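Local atomic coordinates of transcription initiation factor IIB (Methanocaldococcus jannaschii, PDB entry 5O9J), a protein that contains a mini-intein of the HINT fold, a domain that in inteins generally excises itself and joins its flanking sequences by protein splicing. Residues Val76-Phe80 against Arg91-Ser95; Lys88-Val92 against Gly178-His182; Glu113-Gly117 against Lys147-Ile151; Phe65-Ser69 against Leu164-Ala169. One frame throughout, in Å; residues are numbered along the deposited sequence.

Interaction 1 (Val76-Phe80 against Arg91-Ser95); sequences VSEMF and RVTRS
F80 and V92 form an antiparallel hydrogen-bonded pair: F80 N donates to V92 O over 2.8 Å, and V92 N returns to F80 O over 2.9 Å. R91 CA adds a CA-H...O contact to the same acceptor, 3.3 Å from F80 O. These bonds begin the beta hairpin of strands 79-84 and 88-92 in the HINT domain. Past the pair the chain runs into T93, which opens a T-x-x-H sequence resembling the block B motif of inteins; consistent with this, T93 OG1 makes a weak hydrogen bond to H96.

Charge joins E78 to R94 in a salt bridge, with carboxylate and guanidinium planes only 19° apart and OE2 at the guanidinium edge; the modelled OE2-NH1 separation is too short to be taken literally. R94 NE has a second carboxylate partner, D112. The F80 ring stands 84° from the guanidinium plane. R94 NH2 lies in the ring plane, 3.6 Å from F80 CZ, while F80 CE1 sits over a guanidinium face, so the ring face is not what the cation meets.

Apolar contact comes from M79, whose CG lies 3.9 Å from T93 CG2. The bend at chi3 (-33°) carries M79 CE to within 3.8 Å of R91 CB.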
loop_
_atom_site.group_PDB
_atom_site.type_symbol
_atom_site.label_atom_id
_atom_site.label_comp_id
_atom_site.label_asym_id
_atom_site.label_seq_id
_atom_site.Cartn_x
_atom_site.Cartn_y
_atom_site.Cartn_z
ATOM N N VAL A 76 -1.812 15.036 -2.853
ATOM C CA VAL A 76 -0.373 14.826 -2.862
ATOM C C VAL A 76 0.224 15.323 -4.165
ATOM O O VAL A 76 -0.365 15.158 -5.231
ATOM C CB VAL A 76 -0.011 13.340 -2.665
ATOM C CG1 VAL A 76 -0.135 12.962 -1.209
ATOM C CG2 VAL A 76 -0.910 12.463 -3.508
ATOM N N SER A 77 1.404 15.923 -4.072
ATOM C CA SER A 77 2.063 16.528 -5.224
ATOM C C SER A 77 2.832 15.521 -6.065
ATOM O O SER A 77 2.729 15.503 -7.293
ATOM C CB SER A 77 3.020 17.629 -4.764
ATOM O OG SER A 77 4.106 17.753 -5.665
ATOM N N GLU A 78 3.613 14.684 -5.396
ATOM C CA GLU A 78 4.512 13.771 -6.090
ATOM C C GLU A 78 4.473 12.365 -5.514
ATOM O O GLU A 78 4.176 12.167 -4.337
ATOM C CB GLU A 78 5.945 14.292 -6.027
ATOM C CG GLU A 78 6.477 14.392 -4.605
ATOM C CD GLU A 78 7.993 14.286 -4.535
ATOM O OE1 GLU A 78 8.655 14.404 -5.591
ATOM O OE2 GLU A 78 8.519 14.068 -3.421
ATOM N N MET A 79 4.779 11.390 -6.355
ATOM C CA MET A 79 5.025 10.045 -5.877
ATOM C C MET A 79 6.221 9.471 -6.595
ATOM O O MET A 79 6.513 9.852 -7.731
ATOM C CB MET A 79 3.807 9.157 -6.085
ATOM C CG MET A 79 2.645 9.482 -5.167
ATOM S SD MET A 79 1.329 8.305 -5.456
ATOM C CE MET A 79 1.585 8.037 -7.210
ATOM N N PHE A 80 6.915 8.560 -5.924
ATOM C CA PHE A 80 8.074 7.906 -6.506
ATOM C C PHE A 80 7.638 6.644 -7.204
ATOM O O PHE A 80 6.882 5.851 -6.646
ATOM C CB PHE A 80 9.115 7.581 -5.440
ATOM C CG PHE A 80 9.763 8.791 -4.832
ATOM C CD1 PHE A 80 9.071 9.591 -3.934
ATOM C CD2 PHE A 80 11.075 9.120 -5.144
ATOM C CE1 PHE A 80 9.671 10.704 -3.366
ATOM C CE2 PHE A 80 11.680 10.229 -4.584
ATOM C CZ PHE A 80 10.974 11.025 -3.693
ATOM N N ARG A 91 4.277 2.587 -7.332
ATOM C CA ARG A 91 4.215 4.029 -7.090
ATOM C C ARG A 91 3.830 4.319 -5.650
ATOM O O ARG A 91 2.740 3.949 -5.212
ATOM C CB ARG A 91 3.206 4.699 -8.019
ATOM C CG ARG A 91 3.481 4.539 -9.495
ATOM C CD ARG A 91 2.388 5.238 -10.295
ATOM N NE ARG A 91 2.800 5.512 -11.665
ATOM C CZ ARG A 91 2.370 6.548 -12.378
ATOM N NH1 ARG A 91 2.807 6.718 -13.618
ATOM N NH2 ARG A 91 1.510 7.412 -11.850
ATOM N N VAL A 92 4.710 4.985 -4.912
ATOM C CA VAL A 92 4.431 5.282 -3.509
ATOM C C VAL A 92 4.854 6.692 -3.124
ATOM O O VAL A 92 5.680 7.312 -3.787
ATOM C CB VAL A 92 5.137 4.279 -2.553
ATOM C CG1 VAL A 92 4.601 2.887 -2.761
ATOM C CG2 VAL A 92 6.637 4.297 -2.770
ATOM N N THR A 93 4.282 7.189 -2.038
ATOM C CA THR A 93 4.669 8.482 -1.512
ATOM C C THR A 93 5.998 8.386 -0.788
ATOM O O THR A 93 6.498 7.296 -0.493
ATOM C CB THR A 93 3.612 9.045 -0.559
ATOM O OG1 THR A 93 3.466 8.165 0.561
ATOM C CG2 THR A 93 2.275 9.182 -1.275
ATOM N N ARG A 94 6.552 9.552 -0.500
ATOM C CA ARG A 94 7.901 9.694 0.022
ATOM C C ARG A 94 8.086 9.024 1.374
ATOM O O ARG A 94 9.164 8.524 1.686
ATOM C CB ARG A 94 8.246 11.186 0.108
ATOM C CG ARG A 94 8.745 11.660 1.455
ATOM C CD ARG A 94 9.239 13.095 1.386
ATOM N NE ARG A 94 10.217 13.286 0.319
ATOM C CZ ARG A 94 9.948 13.888 -0.834
ATOM N NH1 ARG A 94 8.723 14.348 -1.069
ATOM N NH2 ARG A 94 10.895 14.021 -1.755
ATOM N N SER A 95 7.025 9.004 2.170
ATOM C CA SER A 95 7.130 8.539 3.543
ATOM C C SER A 95 7.074 7.021 3.672
ATOM O O SER A 95 6.789 6.513 4.749
ATOM C CB SER A 95 6.018 9.147 4.385
ATOM O OG SER A 95 4.758 8.707 3.917
#

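Interaction 2 (Lys88-Val92 against Gly178-His182); sequences KKVRV and GFVLH
V90 and F179 mark the closest approach of the two backbones, V90 CA lying 7.6 Å from F179 CA; V92 CA and L181 CA stand 8.3 Å apart, a spacing too wide for main-chain pairing and suited to side chains filling the gap between strands of two different sheets.

The main element is a CH-pi contact. V90 CG1 lies 3.5 Å from the centroid of the F179 ring and only 6° off its normal, so the methyl is centred over the face rather than sliding toward the rim. V90 CG1 takes the position between its own backbone N and carbonyl carbon (chi1 62°), which aims this branch at the phenyl face while CG2 turns to L181. The two side chains meet head-on from opposite directions. Main chain also touches the ring: K89 C approaches F179 CE1 obliquely at 3.7 Å, whereas K88 C sits at the edge near the ring plane.

Further along, V92 CG1 reaches L181 CG at 3.8 Å. V90 CG2 is a looser neighbour of L181 CD2, at 4.4 Å. Y130 of strand 127-131 touches both V90 and L181, extending the same apolar layer. Beside the segment 178-182, N128 OD1 accepts hydrogen bonds from G178 N and F179 N, fixing the turn into strand 180-183.

The arrangement is a buried sheet-to-sheet interface of the HINT fold. It backs the C-terminal strand, where L181 also touches H96 and H182 probably corresponds to the penultimate histidine of the intein C-terminal splicing motif.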
loop_
_atom_site.group_PDB
_atom_site.type_symbol
_atom_site.label_atom_id
_atom_site.label_comp_id
_atom_site.label_asym_id
_atom_site.label_seq_id
_atom_site.Cartn_x
_atom_site.Cartn_y
_atom_site.Cartn_z
ATOM N N LYS A 88 9.248 -4.845 -12.914
ATOM C CA LYS A 88 8.311 -4.698 -11.806
ATOM C C LYS A 88 8.407 -3.267 -11.298
ATOM O O LYS A 88 9.493 -2.685 -11.261
ATOM C CB LYS A 88 8.614 -5.685 -10.675
ATOM C CG LYS A 88 8.052 -7.073 -10.871
ATOM C CD LYS A 88 8.526 -8.011 -9.770
ATOM C CE LYS A 88 7.936 -9.401 -9.941
ATOM N NZ LYS A 88 8.926 -10.473 -9.621
ATOM N N LYS A 89 7.278 -2.691 -10.911
ATOM C CA LYS A 89 7.286 -1.305 -10.477
ATOM C C LYS A 89 6.165 -0.991 -9.498
ATOM O O LYS A 89 5.140 -1.664 -9.466
ATOM C CB LYS A 89 7.200 -0.372 -11.690
ATOM C CG LYS A 89 5.924 -0.504 -12.498
ATOM C CD LYS A 89 6.053 0.201 -13.841
ATOM C CE LYS A 89 6.863 -0.630 -14.830
ATOM N NZ LYS A 89 6.940 0.003 -16.184
ATOM N N VAL A 90 6.378 0.041 -8.691
ATOM C CA VAL A 90 5.385 0.454 -7.714
ATOM C C VAL A 90 5.430 1.970 -7.572
ATOM O O VAL A 90 6.492 2.573 -7.706
ATOM C CB VAL A 90 5.623 -0.242 -6.346
ATOM C CG1 VAL A 90 6.982 0.140 -5.764
ATOM C CG2 VAL A 90 4.500 0.072 -5.370
ATOM N N ARG A 91 4.277 2.587 -7.332
ATOM C CA ARG A 91 4.215 4.029 -7.090
ATOM C C ARG A 91 3.830 4.319 -5.650
ATOM O O ARG A 91 2.740 3.949 -5.212
ATOM C CB ARG A 91 3.206 4.699 -8.019
ATOM C CG ARG A 91 3.481 4.539 -9.495
ATOM C CD ARG A 91 2.388 5.238 -10.295
ATOM N NE ARG A 91 2.800 5.512 -11.665
ATOM C CZ ARG A 91 2.370 6.548 -12.378
ATOM N NH1 ARG A 91 2.807 6.718 -13.618
ATOM N NH2 ARG A 91 1.510 7.412 -11.850
ATOM N N VAL A 92 4.710 4.985 -4.912
ATOM C CA VAL A 92 4.431 5.282 -3.509
ATOM C C VAL A 92 4.854 6.692 -3.124
ATOM O O VAL A 92 5.680 7.312 -3.787
ATOM C CB VAL A 92 5.137 4.279 -2.553
ATOM C CG1 VAL A 92 4.601 2.887 -2.761
ATOM C CG2 VAL A 92 6.637 4.297 -2.770
ATOM N N GLY A 178 4.852 -7.669 -5.383
ATOM C CA GLY A 178 5.511 -8.382 -4.306
ATOM C C GLY A 178 6.276 -7.423 -3.417
ATOM O O GLY A 178 7.078 -7.841 -2.584
ATOM N N PHE A 179 6.043 -6.125 -3.603
ATOM C CA PHE A 179 6.653 -5.138 -2.726
ATOM C C PHE A 179 5.998 -5.190 -1.353
ATOM O O PHE A 179 4.802 -5.425 -1.240
ATOM C CB PHE A 179 6.519 -3.726 -3.293
ATOM C CG PHE A 179 7.236 -3.512 -4.590
ATOM C CD1 PHE A 179 6.605 -3.769 -5.795
ATOM C CD2 PHE A 179 8.535 -3.027 -4.605
ATOM C CE1 PHE A 179 7.260 -3.557 -6.994
ATOM C CE2 PHE A 179 9.191 -2.813 -5.798
ATOM C CZ PHE A 179 8.553 -3.083 -6.995
ATOM N N VAL A 180 6.777 -4.962 -0.307
ATOM C CA VAL A 180 6.194 -4.678 0.995
ATOM C C VAL A 180 6.539 -3.246 1.379
ATOM O O VAL A 180 7.702 -2.897 1.568
ATOM C CB VAL A 180 6.685 -5.650 2.072
ATOM C CG1 VAL A 180 6.020 -5.323 3.401
ATOM C CG2 VAL A 180 6.380 -7.073 1.655
ATOM N N LEU A 181 5.515 -2.414 1.473
ATOM C CA LEU A 181 5.713 -0.998 1.726
ATOM C C LEU A 181 5.400 -0.682 3.179
ATOM O O LEU A 181 4.271 -0.884 3.639
ATOM C CB LEU A 181 4.835 -0.155 0.793
ATOM C CG LEU A 181 4.992 -0.330 -0.726
ATOM C CD1 LEU A 181 6.462 -0.410 -1.143
ATOM C CD2 LEU A 181 4.204 -1.535 -1.237
ATOM N N HIS A 182 6.401 -0.196 3.904
ATOM C CA HIS A 182 6.211 0.172 5.297
ATOM C C HIS A 182 5.997 1.679 5.451
ATOM O O HIS A 182 6.749 2.462 4.883
ATOM C CB HIS A 182 7.416 -0.261 6.130
ATOM C CG HIS A 182 7.747 -1.719 6.017
ATOM N ND1 HIS A 182 7.390 -2.639 6.996
ATOM C CD2 HIS A 182 8.410 -2.417 5.076
ATOM C CE1 HIS A 182 7.823 -3.829 6.641
ATOM N NE2 HIS A 182 8.442 -3.738 5.484
#

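Interaction 3 (Glu113-Gly117 against Lys147-Ile151)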
loop_
_atom_site.group_PDB
_atom_site.type_symbol
_atom_site.label_atom_id
_atom_site.label_comp_id
_atom_site.label_asym_id
_atom_site.label_seq_id
_atom_site.Cartn_x
_atom_site.Cartn_y
_atom_site.Cartn_z
ATOM N N GLU A 113 15.418 7.905 -0.318
ATOM C CA GLU A 113 16.839 7.698 -0.058
ATOM C C GLU A 113 17.375 6.505 -0.845
ATOM O O GLU A 113 18.549 6.145 -0.738
ATOM C CB GLU A 113 17.088 7.504 1.437
ATOM C CG GLU A 113 16.679 8.700 2.290
ATOM C CD GLU A 113 17.075 8.551 3.752
ATOM O OE1 GLU A 113 17.803 7.590 4.085
ATOM O OE2 GLU A 113 16.652 9.398 4.572
ATOM N N LEU A 114 16.509 5.894 -1.641
ATOM C CA LEU A 114 16.927 4.806 -2.513
ATOM C C LEU A 114 17.725 5.335 -3.700
ATOM O O LEU A 114 17.541 6.476 -4.125
ATOM C CB LEU A 114 15.718 4.023 -3.011
ATOM C CG LEU A 114 14.982 3.166 -1.989
ATOM C CD1 LEU A 114 13.692 2.681 -2.606
ATOM C CD2 LEU A 114 15.851 1.996 -1.567
ATOM N N LYS A 115 18.602 4.492 -4.232
ATOM C CA LYS A 115 19.421 4.844 -5.384
ATOM C C LYS A 115 19.377 3.736 -6.421
ATOM O O LYS A 115 19.226 2.572 -6.073
ATOM C CB LYS A 115 20.863 5.103 -4.946
ATOM C CG LYS A 115 21.011 6.293 -4.007
ATOM C CD LYS A 115 22.340 6.269 -3.260
ATOM C CE LYS A 115 22.449 5.046 -2.359
ATOM N NZ LYS A 115 23.604 5.136 -1.420
ATOM N N VAL A 116 19.500 4.097 -7.696
ATOM C CA VAL A 116 19.607 3.109 -8.770
ATOM C C VAL A 116 20.739 2.145 -8.434
ATOM O O VAL A 116 21.773 2.564 -7.921
ATOM C CB VAL A 116 19.862 3.781 -10.147
ATOM C CG1 VAL A 116 20.105 2.733 -11.230
ATOM C CG2 VAL A 116 18.696 4.686 -10.528
ATOM N N GLY A 117 20.538 0.855 -8.680
ATOM C CA GLY A 117 21.527 -0.133 -8.298
ATOM C C GLY A 117 21.302 -0.743 -6.922
ATOM O O GLY A 117 21.860 -1.802 -6.608
ATOM N N LYS A 147 17.516 -5.580 -8.310
ATOM C CA LYS A 147 18.121 -4.258 -8.417
ATOM C C LYS A 147 17.122 -3.216 -8.909
ATOM O O LYS A 147 16.305 -3.487 -9.790
ATOM C CB LYS A 147 19.334 -4.277 -9.363
ATOM C CG LYS A 147 20.618 -4.853 -8.769
ATOM C CD LYS A 147 21.806 -4.662 -9.725
ATOM C CE LYS A 147 23.097 -5.278 -9.177
ATOM N NZ LYS A 147 23.570 -6.477 -9.941
ATOM N N ILE A 148 17.197 -2.020 -8.340
ATOM C CA ILE A 148 16.440 -0.892 -8.852
ATOM C C ILE A 148 17.013 -0.453 -10.206
ATOM O O ILE A 148 18.222 -0.272 -10.344
ATOM C CB ILE A 148 16.463 0.289 -7.858
ATOM C CG1 ILE A 148 15.737 -0.093 -6.561
ATOM C CG2 ILE A 148 15.862 1.532 -8.489
ATOM C CD1 ILE A 148 15.774 0.973 -5.484
ATOM N N LYS A 149 16.147 -0.308 -11.205
ATOM C CA LYS A 149 16.566 0.189 -12.512
ATOM C C LYS A 149 16.337 1.689 -12.633
ATOM O O LYS A 149 17.255 2.447 -12.967
ATOM C CB LYS A 149 15.821 -0.527 -13.636
ATOM C CG LYS A 149 16.194 -1.983 -13.816
ATOM C CD LYS A 149 15.814 -2.459 -15.211
ATOM C CE LYS A 149 14.340 -2.212 -15.515
ATOM N NZ LYS A 149 13.989 -2.573 -16.923
ATOM N N GLU A 150 15.105 2.116 -12.380
ATOM C CA GLU A 150 14.769 3.536 -12.413
ATOM C C GLU A 150 14.147 3.984 -11.105
ATOM O O GLU A 150 13.566 3.179 -10.371
ATOM C CB GLU A 150 13.806 3.850 -13.565
ATOM C CG GLU A 150 14.356 3.567 -14.950
ATOM C CD GLU A 150 13.280 3.595 -16.024
ATOM O OE1 GLU A 150 12.209 4.196 -15.786
ATOM O OE2 GLU A 150 13.500 3.006 -17.104
ATOM N N ILE A 151 14.293 5.271 -10.823
ATOM C CA ILE A 151 13.519 5.961 -9.798
ATOM C C ILE A 151 12.963 7.245 -10.407
ATOM O O ILE A 151 13.698 8.216 -10.610
ATOM C CB ILE A 151 14.348 6.320 -8.557
ATOM C CG1 ILE A 151 14.946 5.071 -7.908
ATOM C CG2 ILE A 151 13.480 7.043 -7.551
ATOM C CD1 ILE A 151 15.817 5.375 -6.694
#
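L114 and I148 make the tightly packed side of this contact, their side chains crossing at about a right angle. I148 is extended beyond CG1 (chi2 177°), and its CD1 is thereby delivered to L114, 3.9 Å from both CB and CD1 of the leucine. I151 sends its own CD1 to the same place from further along strand 143-154, 3.9 Å from L114 CB. This methyl also presses on the loop main chain, I151 CD1 being 3.3 Å from L114 O. The cluster is continued inward by I82 and L120, each of which touches both L114 and I148.

Between the two segments one hydrogen bond forms: G117 N donates to I148 O over 3.1 Å. It is nearly straight at the hydrogen (168°), though the donor is tilted 24° from the carbonyl plane. I148 is also backbone-bonded to D118. The exposed side is looser. V116 lays its methyls over strand carbonyls, CG1 coming to 3.3 Å from K149 O, without a side-chain partner of its own kind across the contact. K147 brushes G117 O with the CG of its chain at 3.9 Å, and the rest of that chain leads away; K115 and K149 point away from the start, and K149 NZ bonds N87.

K149 and E150 both face V83, forming a classic beta bulge where V116 lies over the strand. The chemistry therefore implies hydrophobic anchoring on the inner side by leucine and isoleucine, while main-chain bonding at G117, continued by D118, fixes the loop; across this contact the lysines add little but aliphatic cover.

Interaction 4 (Phe65-Ser69 against Leu164-Ala169); sequences FMPVS and LTVPNA
The peptide carbonyl of T165 is the flat group that S69 grips, by two donors from different directions. S69 N comes nearly along the C=O axis, 2.9 Å from T165 O, in a bond that is close to straight (166°). S69 OG, the second donor, stands above the carbonyl plane, 57° out of it, and is longer at 3.3 Å to T165 O. The hydroxyl sits between its own backbone N and carbonyl carbon (chi1 55°), which brings it back over the threonine, with S69 OG 3.2 Å from T165 CG2. V68 CA adds a CA-H...O contact, 3.4 Å from T165 O. The P167 ring offers its CD corner to another carbonyl, 3.6 Å from P67 O.

Beyond the bonded end M66 and V68 carry the contact. M66 bends at chi2 and chi3 so that its thioether folds over the turn at P167-N168: M66 CE lies 3.8 Å from N168 O and equally near P167 O. Its apolar partners are A169 CB, near CE, and V166 CG1, 3.8 Å from M66 CB. The V68 methyls meet L164 and V166 more loosely; V54 of strand 52-57 touches both V68 and V166.

S59 OG hydrogen-bonds to N168 O. An ammonium ion, probably from the crystallisation liquor, is bonded to the carbonyl oxygens of P67 and P167.

Residues L164-A169 lie in a D-L-T-V-P-N-A-E-N-F sequence resembling block F of inteins, so the contact probably packs the start of that C-terminal splicing motif of the mostly beta HINT fold against edge strand 63-67.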
loop_
_atom_site.group_PDB
_atom_site.type_symbol
_atom_site.label_atom_id
_atom_site.label_comp_id
_atom_site.label_asym_id
_atom_site.label_seq_id
_atom_site.Cartn_x
_atom_site.Cartn_y
_atom_site.Cartn_z
ATOM N N PHE A 65 -10.262 -11.817 4.626
ATOM C CA PHE A 65 -11.049 -10.591 4.602
ATOM C C PHE A 65 -11.160 -10.009 6.007
ATOM O O PHE A 65 -11.517 -10.716 6.949
ATOM C CB PHE A 65 -12.438 -10.842 4.020
ATOM C CG PHE A 65 -12.453 -10.932 2.523
ATOM C CD1 PHE A 65 -12.151 -9.824 1.748
ATOM C CD2 PHE A 65 -12.756 -12.130 1.891
ATOM C CE1 PHE A 65 -12.164 -9.898 0.378
ATOM C CE2 PHE A 65 -12.768 -12.216 0.515
ATOM C CZ PHE A 65 -12.471 -11.103 -0.244
ATOM N N MET A 66 -10.827 -8.727 6.142
ATOM C CA MET A 66 -10.886 -8.021 7.424
ATOM C C MET A 66 -11.639 -6.707 7.260
ATOM O O MET A 66 -11.429 -5.989 6.274
ATOM C CB MET A 66 -9.486 -7.725 7.972
ATOM C CG MET A 66 -8.620 -8.958 8.256
ATOM S SD MET A 66 -9.137 -9.817 9.747
ATOM C CE MET A 66 -8.727 -8.617 11.011
ATOM N N PRO A 67 -12.505 -6.385 8.234
ATOM C CA PRO A 67 -13.275 -5.134 8.249
ATOM C C PRO A 67 -12.428 -3.885 8.083
ATOM O O PRO A 67 -11.405 -3.733 8.747
ATOM C CB PRO A 67 -13.919 -5.140 9.642
ATOM C CG PRO A 67 -14.077 -6.583 9.962
ATOM C CD PRO A 67 -12.837 -7.237 9.389
ATOM N N VAL A 68 -12.876 -2.993 7.208
ATOM C CA VAL A 68 -12.329 -1.642 7.118
ATOM C C VAL A 68 -13.216 -0.738 7.972
ATOM O O VAL A 68 -14.440 -0.766 7.844
ATOM C CB VAL A 68 -12.288 -1.140 5.666
ATOM C CG1 VAL A 68 -11.753 0.305 5.594
ATOM C CG2 VAL A 68 -11.437 -2.084 4.805
ATOM N N SER A 69 -12.613 0.041 8.861
ATOM C CA SER A 69 -13.404 0.876 9.763
ATOM C C SER A 69 -13.673 2.241 9.148
ATOM O O SER A 69 -14.770 2.776 9.269
ATOM C CB SER A 69 -12.697 1.033 11.105
ATOM O OG SER A 69 -11.390 1.536 10.903
ATOM N N LEU A 164 -6.790 3.076 3.905
ATOM C CA LEU A 164 -7.793 2.258 4.568
ATOM C C LEU A 164 -7.361 2.125 6.016
ATOM O O LEU A 164 -6.163 2.118 6.306
ATOM C CB LEU A 164 -7.926 0.879 3.910
ATOM C CG LEU A 164 -8.277 0.804 2.420
ATOM C CD1 LEU A 164 -8.209 -0.629 1.911
ATOM C CD2 LEU A 164 -9.658 1.381 2.157
ATOM N N THR A 165 -8.320 2.042 6.929
ATOM C CA THR A 165 -7.999 1.697 8.302
ATOM C C THR A 165 -8.516 0.298 8.566
ATOM O O THR A 165 -9.724 0.046 8.537
ATOM C CB THR A 165 -8.598 2.684 9.327
ATOM O OG1 THR A 165 -8.055 3.990 9.106
ATOM C CG2 THR A 165 -8.260 2.247 10.748
ATOM N N VAL A 166 -7.583 -0.613 8.811
ATOM C CA VAL A 166 -7.911 -1.997 9.073
ATOM C C VAL A 166 -7.451 -2.355 10.481
ATOM O O VAL A 166 -6.265 -2.588 10.712
ATOM C CB VAL A 166 -7.245 -2.933 8.037
ATOM C CG1 VAL A 166 -7.708 -4.365 8.235
ATOM C CG2 VAL A 166 -7.552 -2.449 6.624
ATOM N N PRO A 167 -8.387 -2.363 11.435
ATOM C CA PRO A 167 -8.111 -2.780 12.815
ATOM C C PRO A 167 -7.625 -4.221 12.924
ATOM O O PRO A 167 -7.989 -5.058 12.100
ATOM C CB PRO A 167 -9.472 -2.619 13.511
ATOM C CG PRO A 167 -10.483 -2.510 12.394
ATOM C CD PRO A 167 -9.752 -1.833 11.284
ATOM N N ASN A 168 -6.811 -4.496 13.937
ATOM C CA ASN A 168 -6.339 -5.851 14.227
ATOM C C ASN A 168 -5.583 -6.487 13.060
ATOM O O ASN A 168 -5.551 -7.716 12.924
ATOM C CB ASN A 168 -7.513 -6.752 14.631
ATOM C CG ASN A 168 -8.282 -6.207 15.824
ATOM O OD1 ASN A 168 -7.694 -5.675 16.766
ATOM N ND2 ASN A 168 -9.606 -6.326 15.782
ATOM N N ALA A 169 -4.979 -5.647 12.222
ATOM C CA ALA A 169 -4.157 -6.121 11.114
ATOM C C ALA A 169 -3.163 -5.043 10.710
ATOM O O ALA A 169 -1.983 -5.322 10.512
ATOM C CB ALA A 169 -5.024 -6.529 9.930
#

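In the fold
Interactions 1 and 2 share strand 88-92: the first pairs its end with strand 79-84 by backbone bonds, the second uses side chains of the same strand, V92 serving both, for largely apolar contact with the C-terminal strand and the residue leading into it. Interaction 2 is the most central and buried, about 7 Å from the centre of the chain, and has no polar bond between its segments. Interaction 3, about 19 Å out, is largely surface, yet it serves the sheet of interaction 1 and touches it directly, F80 CD2 lying 4.0 Å from I151 CG2. Interaction 4 stands across the chain's centre from both 1 and 3, mixing main-chain bonding with partly buried hydrophobic contacts; only interaction 1 contains a salt bridge.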